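Local coordinates for protein polyguluronate lyase (PDB 1UAI) that probably cleaves poly(alpha-L-guluronate), the guluronate-rich part of alginate, acting as a lyase with a jellyroll beta-sandwich fold, at residues N48-N61 with S203-Y217. Numbering follows the deposited sequence.
Sequences NAKCTGVQFRAAVN and SSPCSSSNYGQVSLY
The guanidinium of Arg57 lies flat on the Tyr211 ring while its edge clasps a single amide oxygen, Gln213 OE1. The planes are 8° apart, and Arg57 CD makes a CH-pi contact over the ring, 3.6 Å from the Tyr211 centroid; His105 also stacks on this tyrosine. The arginine runs extended and then bends at chi3 (-61°), which swings NE and NH2 round to Gln213 OE1, 2.8 Å from NE. Gln213 OE1 lies close to the guanidinium plane, so the clamp and the stack together restrict the group's rotation. Gln55, anchored by NE2 to Pro43 O, stacks its amide on that of Gln213, the planes 18° apart. Beneath this polar row, strand 54-59 pairs antiparallel with the first part of strand 211-223, neighbours in one sheet of the jellyroll beta-sandwich. Their other face turns inward: Phe56 CE2 packs 3.7 Å from Leu216 CB, and both side chains reach Leu75 of the opposing sheet. Past the strand ends, Val60 N donates a hydrogen bond to Asn210 O, and Asn61 ND2 donates in its amide plane to Ser208 OG (3.2 Å). At the far end Thr52 OG1 meets the Tyr217 ring edge, 3.3 Å from CE1.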
ATOM      1  N   ASN A  48      14.830  -4.500   3.422  1.00  5.85           N
ATOM      2  CA  ASN A  48      15.132  -4.042   4.770  1.00  6.64           C
ATOM      3  C   ASN A  48      16.500  -4.559   5.216  1.00  6.55           C
ATOM      4  O   ASN A  48      17.057  -5.475   4.610  1.00  6.80           O
ATOM      5  CB  ASN A  48      14.031  -4.456   5.759  1.00  6.54           C
ATOM      6  CG  ASN A  48      13.787  -5.952   5.794  1.00  6.23           C
ATOM      7  OD1 ASN A  48      14.506  -6.733   5.177  1.00  6.76           O
ATOM      8  ND2 ASN A  48      12.760  -6.358   6.533  1.00  7.87           N
ATOM      9  N   ALA A  49      17.048  -3.949   6.262  1.00  7.63           N
ATOM     10  CA  ALA A  49      18.361  -4.329   6.775  1.00  8.19           C
ATOM     11  C   ALA A  49      18.467  -5.814   7.118  1.00  8.33           C
ATOM     12  O   ALA A  49      19.515  -6.427   6.912  1.00  8.65           O
ATOM     13  CB  ALA A  49      18.705  -3.485   8.000  1.00  9.72           C
ATOM     14  N   LYS A  50      17.386  -6.391   7.634  1.00  7.58           N
ATOM     15  CA  LYS A  50      17.393  -7.801   8.007  1.00  7.68           C
ATOM     16  C   LYS A  50      17.240  -8.766   6.833  1.00  7.52           C
ATOM     17  O   LYS A  50      17.271  -9.982   7.019  1.00  6.71           O
ATOM     18  CB  LYS A  50      16.308  -8.075   9.053  1.00  8.63           C
ATOM     19  CG  LYS A  50      16.610  -7.467  10.416  1.00 10.60           C
ATOM     20  CD  LYS A  50      15.550  -7.843  11.440  1.00 12.40           C
ATOM     21  CE  LYS A  50      15.886  -7.291  12.818  1.00 14.68           C
ATOM     22  NZ  LYS A  50      15.917  -5.803  12.828  1.00 16.24           N
ATOM     23  N   CYS A  51      17.080  -8.221   5.629  1.00  7.13           N
ATOM     24  CA  CYS A  51      16.942  -9.036   4.423  1.00  6.79           C
ATOM     25  C   CYS A  51      15.795 -10.045   4.522  1.00  6.15           C
ATOM     26  O   CYS A  51      15.956 -11.220   4.185  1.00  7.28           O
ATOM     27  CB  CYS A  51      18.255  -9.775   4.138  1.00  7.11           C
ATOM     28  SG  CYS A  51      18.288 -10.632   2.530  1.00  8.11           S
ATOM     29  N   THR A  52      14.636  -9.575   4.976  1.00  6.41           N
ATOM     30  CA  THR A  52      13.459 -10.425   5.125  1.00  6.92           C
ATOM     31  C   THR A  52      12.238  -9.894   4.383  1.00  6.40           C
ATOM     32  O   THR A  52      11.253 -10.609   4.216  1.00  6.80           O
ATOM     33  CB  THR A  52      13.071 -10.582   6.605  1.00  7.63           C
ATOM     34  OG1 THR A  52      12.962  -9.286   7.203  1.00  8.09           O
ATOM     35  CG2 THR A  52      14.109 -11.408   7.349  1.00  9.27           C
ATOM     36  N   GLY A  53      12.295  -8.639   3.949  1.00  6.07           N
ATOM     37  CA  GLY A  53      11.168  -8.066   3.239  1.00  5.80           C
ATOM     38  C   GLY A  53      11.511  -6.748   2.581  1.00  5.33           C
ATOM     39  O   GLY A  53      12.681  -6.373   2.484  1.00  6.19           O
ATOM     40  N   VAL A  54      10.481  -6.042   2.129  1.00  4.92           N
ATOM     41  CA  VAL A  54      10.668  -4.766   1.460  1.00  5.15           C
ATOM     42  C   VAL A  54      10.219  -3.599   2.325  1.00  4.80           C
ATOM     43  O   VAL A  54       9.100  -3.578   2.842  1.00  5.23           O
ATOM     44  CB  VAL A  54       9.890  -4.723   0.124  1.00  5.15           C
ATOM     45  CG1 VAL A  54      10.092  -3.376  -0.564  1.00  5.45           C
ATOM     46  CG2 VAL A  54      10.350  -5.860  -0.776  1.00  6.05           C
ATOM     47  N   GLN A  55      11.115  -2.633   2.476  1.00  4.84           N
ATOM     48  CA  GLN A  55      10.846  -1.428   3.244  1.00  4.81           C
ATOM     49  C   GLN A  55      10.325  -0.329   2.323  1.00  4.40           C
ATOM     50  O   GLN A  55      10.962   0.003   1.320  1.00  5.31           O
ATOM     51  CB  GLN A  55      12.132  -0.955   3.927  1.00  5.68           C
ATOM     52  CG  GLN A  55      12.061   0.435   4.537  1.00  6.18           C
ATOM     53  CD  GLN A  55      13.342   0.802   5.254  1.00  6.32           C
ATOM     54  OE1 GLN A  55      13.749   0.120   6.194  1.00  8.26           O
ATOM     55  NE2 GLN A  55      13.992   1.873   4.811  1.00  6.61           N
ATOM     56  N   PHE A  56       9.157   0.210   2.667  1.00  4.29           N
ATOM     57  CA  PHE A  56       8.532   1.304   1.926  1.00  4.53           C
ATOM     58  C   PHE A  56       8.453   2.472   2.902  1.00  4.63           C
ATOM     59  O   PHE A  56       7.894   2.332   3.993  1.00  5.02           O
ATOM     60  CB  PHE A  56       7.107   0.947   1.507  1.00  4.71           C
ATOM     61  CG  PHE A  56       7.020  -0.134   0.471  1.00  4.56           C
ATOM     62  CD1 PHE A  56       7.007   0.182  -0.883  1.00  4.89           C
ATOM     63  CD2 PHE A  56       6.899  -1.466   0.852  1.00  4.82           C
ATOM     64  CE1 PHE A  56       6.867  -0.815  -1.846  1.00  5.46           C
ATOM     65  CE2 PHE A  56       6.759  -2.471  -0.103  1.00  5.42           C
ATOM     66  CZ  PHE A  56       6.741  -2.144  -1.456  1.00  5.05           C
ATOM     67  N   ARG A  57       9.006   3.617   2.520  1.00  4.58           N
ATOM     68  CA  ARG A  57       8.977   4.790   3.386  1.00  4.68           C
ATOM     69  C   ARG A  57       8.576   6.030   2.602  1.00  4.53           C
ATOM     70  O   ARG A  57       9.043   6.240   1.484  1.00  4.77           O
ATOM     71  CB  ARG A  57      10.350   5.019   4.030  1.00  4.95           C
ATOM     72  CG  ARG A  57      10.386   6.212   4.985  1.00  6.00           C
ATOM     73  CD  ARG A  57      11.781   6.485   5.539  1.00  5.98           C
ATOM     74  NE  ARG A  57      12.303   5.357   6.304  1.00  6.48           N
ATOM     75  CZ  ARG A  57      13.470   5.365   6.941  1.00  6.18           C
ATOM     76  NH1 ARG A  57      14.236   6.448   6.907  1.00  7.36           N
ATOM     77  NH2 ARG A  57      13.873   4.290   7.606  1.00  7.59           N
ATOM     78  N   ALA A  58       7.699   6.838   3.192  1.00  5.05           N
ATOM     79  CA  ALA A  58       7.250   8.083   2.579  1.00  4.70           C
ATOM     80  C   ALA A  58       7.133   9.138   3.675  1.00  4.29           C
ATOM     81  O   ALA A  58       6.331   9.003   4.603  1.00  4.99           O
ATOM     82  CB  ALA A  58       5.907   7.888   1.881  1.00  5.50           C
ATOM     83  N   ALA A  59       7.951  10.182   3.562  1.00  4.76           N
ATOM     84  CA  ALA A  59       7.971  11.273   4.533  1.00  5.07           C
ATOM     85  C   ALA A  59       6.930  12.332   4.195  1.00  5.58           C
ATOM     86  O   ALA A  59       6.498  12.447   3.052  1.00  5.61           O
ATOM     87  CB  ALA A  59       9.360  11.895   4.585  1.00  6.27           C
ATOM     88  N   VAL A  60       6.545  13.120   5.193  1.00  5.61           N
ATOM     89  CA  VAL A  60       5.523  14.142   5.001  1.00  5.81           C
ATOM     90  C   VAL A  60       5.860  15.211   3.967  1.00  5.94           C
ATOM     91  O   VAL A  60       4.962  15.863   3.434  1.00  6.40           O
ATOM     92  CB  VAL A  60       5.166  14.835   6.341  1.00  6.45           C
ATOM     93  CG1 VAL A  60       4.716  13.791   7.353  1.00  6.50           C
ATOM     94  CG2 VAL A  60       6.359  15.624   6.870  1.00  6.79           C
ATOM     95  N   ASN A  61       7.148  15.386   3.679  1.00  6.06           N
ATOM     96  CA  ASN A  61       7.582  16.380   2.700  1.00  6.80           C
ATOM     97  C   ASN A  61       7.823  15.721   1.345  1.00  7.08           C
ATOM     98  O   ASN A  61       8.411  16.322   0.446  1.00  7.75           O
ATOM     99  CB  ASN A  61       8.867  17.063   3.178  1.00  8.00           C
ATOM    100  CG  ASN A  61      10.048  16.115   3.220  1.00  7.57           C
ATOM    101  OD1 ASN A  61       9.879  14.897   3.263  1.00  8.30           O
ATOM    102  ND2 ASN A  61      11.255  16.669   3.216  1.00  8.47           N
ATOM    103  N   SER A 203       1.326  18.229   9.410  1.00  6.81           N
ATOM    104  CA  SER A 203       2.301  17.501  10.211  1.00  7.46           C
ATOM    105  C   SER A 203       3.617  18.262  10.214  1.00  7.16           C
ATOM    106  O   SER A 203       4.075  18.732   9.174  1.00  9.64           O
ATOM    107  CB  SER A 203       2.531  16.093   9.652  1.00  7.04           C
ATOM    108  OG  SER A 203       3.533  15.412  10.395  1.00  7.70           O
ATOM    109  N   SER A 204       4.217  18.388  11.390  1.00  7.31           N
ATOM    110  CA  SER A 204       5.491  19.079  11.535  1.00  7.85           C
ATOM    111  C   SER A 204       6.401  18.179  12.360  1.00  7.69           C
ATOM    112  O   SER A 204       5.926  17.398  13.181  1.00  8.05           O
ATOM    113  CB  SER A 204       5.288  20.427  12.238  1.00  9.70           C
ATOM    114  OG  SER A 204       4.604  20.264  13.466  1.00 13.03           O
ATOM    115  N   PRO A 205       7.724  18.274  12.154  1.00  8.44           N
ATOM    116  CA  PRO A 205       8.400  19.166  11.209  1.00  8.22           C
ATOM    117  C   PRO A 205       8.278  18.733   9.751  1.00  6.99           C
ATOM    118  O   PRO A 205       7.995  17.570   9.451  1.00  7.87           O
ATOM    119  CB  PRO A 205       9.844  19.127  11.688  1.00  9.86           C
ATOM    120  CG  PRO A 205       9.987  17.704  12.118  1.00  9.83           C
ATOM    121  CD  PRO A 205       8.707  17.464  12.898  1.00  9.02           C
ATOM    122  N   CYS A 206       8.495  19.679   8.845  1.00  7.65           N
ATOM    123  CA  CYS A 206       8.440  19.389   7.421  1.00  8.00           C
ATOM    124  C   CYS A 206       9.826  18.859   7.082  1.00  7.65           C
ATOM    125  O   CYS A 206      10.690  19.583   6.579  1.00  9.07           O
ATOM    126  CB  CYS A 206       8.136  20.662   6.645  1.00  8.81           C
ATOM    127  SG  CYS A 206       7.833  20.383   4.877  1.00  9.40           S
ATOM    128  N   SER A 207      10.020  17.577   7.361  1.00  8.14           N
ATOM    129  CA  SER A 207      11.308  16.934   7.175  1.00  7.72           C
ATOM    130  C   SER A 207      11.195  15.487   6.718  1.00  6.95           C
ATOM    131  O   SER A 207      10.192  14.819   6.978  1.00  7.40           O
ATOM    132  CB  SER A 207      12.062  16.998   8.505  1.00  9.49           C
ATOM    133  OG  SER A 207      13.149  16.098   8.553  1.00  8.97           O
ATOM    134  N   SER A 208      12.236  15.000   6.054  1.00  6.91           N
ATOM    135  CA  SER A 208      12.248  13.624   5.580  1.00  7.31           C
ATOM    136  C   SER A 208      12.390  12.649   6.744  1.00  7.47           C
ATOM    137  O   SER A 208      12.262  11.441   6.559  1.00  8.27           O
ATOM    138  CB  SER A 208      13.382  13.415   4.573  1.00  8.94           C
ATOM    139  OG  SER A 208      13.139  14.141   3.381  1.00  8.77           O
ATOM    140  N   SER A 209      12.645  13.172   7.941  1.00  7.67           N
ATOM    141  CA  SER A 209      12.780  12.331   9.131  1.00  8.59           C
ATOM    142  C   SER A 209      11.426  12.128   9.821  1.00  7.48           C
ATOM    143  O   SER A 209      11.330  11.423  10.826  1.00  8.09           O
ATOM    144  CB  SER A 209      13.771  12.956  10.116  1.00 11.46           C
ATOM    145  OG  SER A 209      13.292  14.196  10.601  1.00 16.60           O
ATOM    146  N   ASN A 210      10.396  12.764   9.271  1.00  7.00           N
ATOM    147  CA  ASN A 210       9.022  12.677   9.775  1.00  6.14           C
ATOM    148  C   ASN A 210       8.326  11.836   8.710  1.00  6.30           C
ATOM    149  O   ASN A 210       7.963  12.348   7.650  1.00  6.58           O
ATOM    150  CB  ASN A 210       8.427  14.085   9.843  1.00  7.03           C
ATOM    151  CG  ASN A 210       7.012  14.103  10.370  1.00  6.05           C
ATOM    152  OD1 ASN A 210       6.425  13.059  10.656  1.00  7.02           O
ATOM    153  ND2 ASN A 210       6.448  15.298  10.496  1.00  7.04           N
ATOM    154  N   TYR A 211       8.122  10.553   8.996  1.00  5.88           N
ATOM    155  CA  TYR A 211       7.583   9.666   7.976  1.00  5.91           C
ATOM    156  C   TYR A 211       6.764   8.468   8.415  1.00  5.25           C
ATOM    157  O   TYR A 211       6.717   8.099   9.590  1.00  5.53           O
ATOM    158  CB  TYR A 211       8.761   9.138   7.151  1.00  5.81           C
ATOM    159  CG  TYR A 211       9.742   8.311   7.976  1.00  6.39           C
ATOM    160  CD1 TYR A 211       9.521   6.950   8.214  1.00  6.69           C
ATOM    161  CD2 TYR A 211      10.879   8.896   8.538  1.00  7.28           C
ATOM    162  CE1 TYR A 211      10.410   6.195   8.987  1.00  7.24           C
ATOM    163  CE2 TYR A 211      11.771   8.152   9.313  1.00  7.51           C
ATOM    164  CZ  TYR A 211      11.532   6.804   9.533  1.00  7.63           C
ATOM    165  OH  TYR A 211      12.420   6.070  10.288  1.00  9.28           O
ATOM    166  N   GLY A 212       6.130   7.865   7.416  1.00  5.80           N
ATOM    167  CA  GLY A 212       5.374   6.651   7.612  1.00  4.94           C
ATOM    168  C   GLY A 212       6.194   5.577   6.913  1.00  4.74           C
ATOM    169  O   GLY A 212       6.824   5.839   5.882  1.00  5.02           O
ATOM    170  N   GLN A 213       6.216   4.376   7.478  1.00  4.28           N
ATOM    171  CA  GLN A 213       6.960   3.276   6.881  1.00  5.13           C
ATOM    172  C   GLN A 213       6.234   1.963   7.101  1.00  4.40           C
ATOM    173  O   GLN A 213       5.680   1.718   8.175  1.00  4.75           O
ATOM    174  CB  GLN A 213       8.367   3.177   7.477  1.00  4.89           C
ATOM    175  CG  GLN A 213       9.165   1.980   6.962  1.00  5.23           C
ATOM    176  CD  GLN A 213      10.589   1.968   7.475  1.00  6.38           C
ATOM    177  OE1 GLN A 213      11.356   2.896   7.222  1.00  6.90           O
ATOM    178  NE2 GLN A 213      10.951   0.917   8.199  1.00  6.81           N
ATOM    179  N   VAL A 214       6.246   1.133   6.065  1.00  4.98           N
ATOM    180  CA  VAL A 214       5.621  -0.180   6.085  1.00  4.63           C
ATOM    181  C   VAL A 214       6.617  -1.192   5.522  1.00  4.94           C
ATOM    182  O   VAL A 214       7.363  -0.884   4.592  1.00  5.91           O
ATOM    183  CB  VAL A 214       4.351  -0.212   5.193  1.00  5.46           C
ATOM    184  CG1 VAL A 214       3.832  -1.634   5.062  1.00  7.71           C
ATOM    185  CG2 VAL A 214       3.280   0.692   5.775  1.00  5.92           C
ATOM    186  N   SER A 215       6.636  -2.389   6.097  1.00  5.22           N
ATOM    187  CA  SER A 215       7.500  -3.461   5.616  1.00  5.55           C
ATOM    188  C   SER A 215       6.578  -4.550   5.084  1.00  5.62           C
ATOM    189  O   SER A 215       5.651  -4.985   5.771  1.00  5.72           O
ATOM    190  CB  SER A 215       8.378  -4.012   6.742  1.00  6.27           C
ATOM    191  OG  SER A 215       9.411  -3.100   7.075  1.00  7.28           O
ATOM    192  N   LEU A 216       6.836  -4.972   3.852  1.00  5.10           N
ATOM    193  CA  LEU A 216       6.034  -5.986   3.182  1.00  4.78           C
ATOM    194  C   LEU A 216       6.830  -7.284   3.082  1.00  5.12           C
ATOM    195  O   LEU A 216       7.906  -7.323   2.483  1.00  5.40           O
ATOM    196  CB  LEU A 216       5.654  -5.471   1.796  1.00  5.51           C
ATOM    197  CG  LEU A 216       4.586  -6.192   0.976  1.00  6.37           C
ATOM    198  CD1 LEU A 216       3.296  -6.297   1.772  1.00  7.55           C
ATOM    199  CD2 LEU A 216       4.351  -5.418  -0.315  1.00  6.02           C
ATOM    200  N   TYR A 217       6.276  -8.344   3.664  1.00  5.21           N
ATOM    201  CA  TYR A 217       6.923  -9.652   3.723  1.00  5.42           C
ATOM    202  C   TYR A 217       6.384 -10.708   2.772  1.00  5.61           C
ATOM    203  O   TYR A 217       7.100 -11.639   2.402  1.00  6.56           O
ATOM    204  CB  TYR A 217       6.848 -10.159   5.162  1.00  6.08           C
ATOM    205  CG  TYR A 217       7.630  -9.279   6.103  1.00  6.34           C
ATOM    206  CD1 TYR A 217       9.018  -9.366   6.152  1.00  6.93           C
ATOM    207  CD2 TYR A 217       7.001  -8.306   6.882  1.00  7.28           C
ATOM    208  CE1 TYR A 217       9.767  -8.513   6.939  1.00  9.18           C
ATOM    209  CE2 TYR A 217       7.748  -7.436   7.682  1.00  7.40           C
ATOM    210  CZ  TYR A 217       9.133  -7.550   7.699  1.00  7.81           C
ATOM    211  OH  TYR A 217       9.904  -6.693   8.451  1.00  9.72           O
TER
HETATM  212  O   HOH W   1      11.723  -4.047   8.109  1.00 10.12           O
HETATM  213  O   HOH W   2      12.211  -8.638   9.765  1.00 15.90           O
HETATM  214  O   HOH W   3      13.698   1.489   9.178  1.00 18.53           O
HETATM  215  O   HOH W   4      13.976   9.267   6.299  1.00 10.75           O
HETATM  216  O   HOH W   5      11.118  13.111   1.608  1.00  8.45           O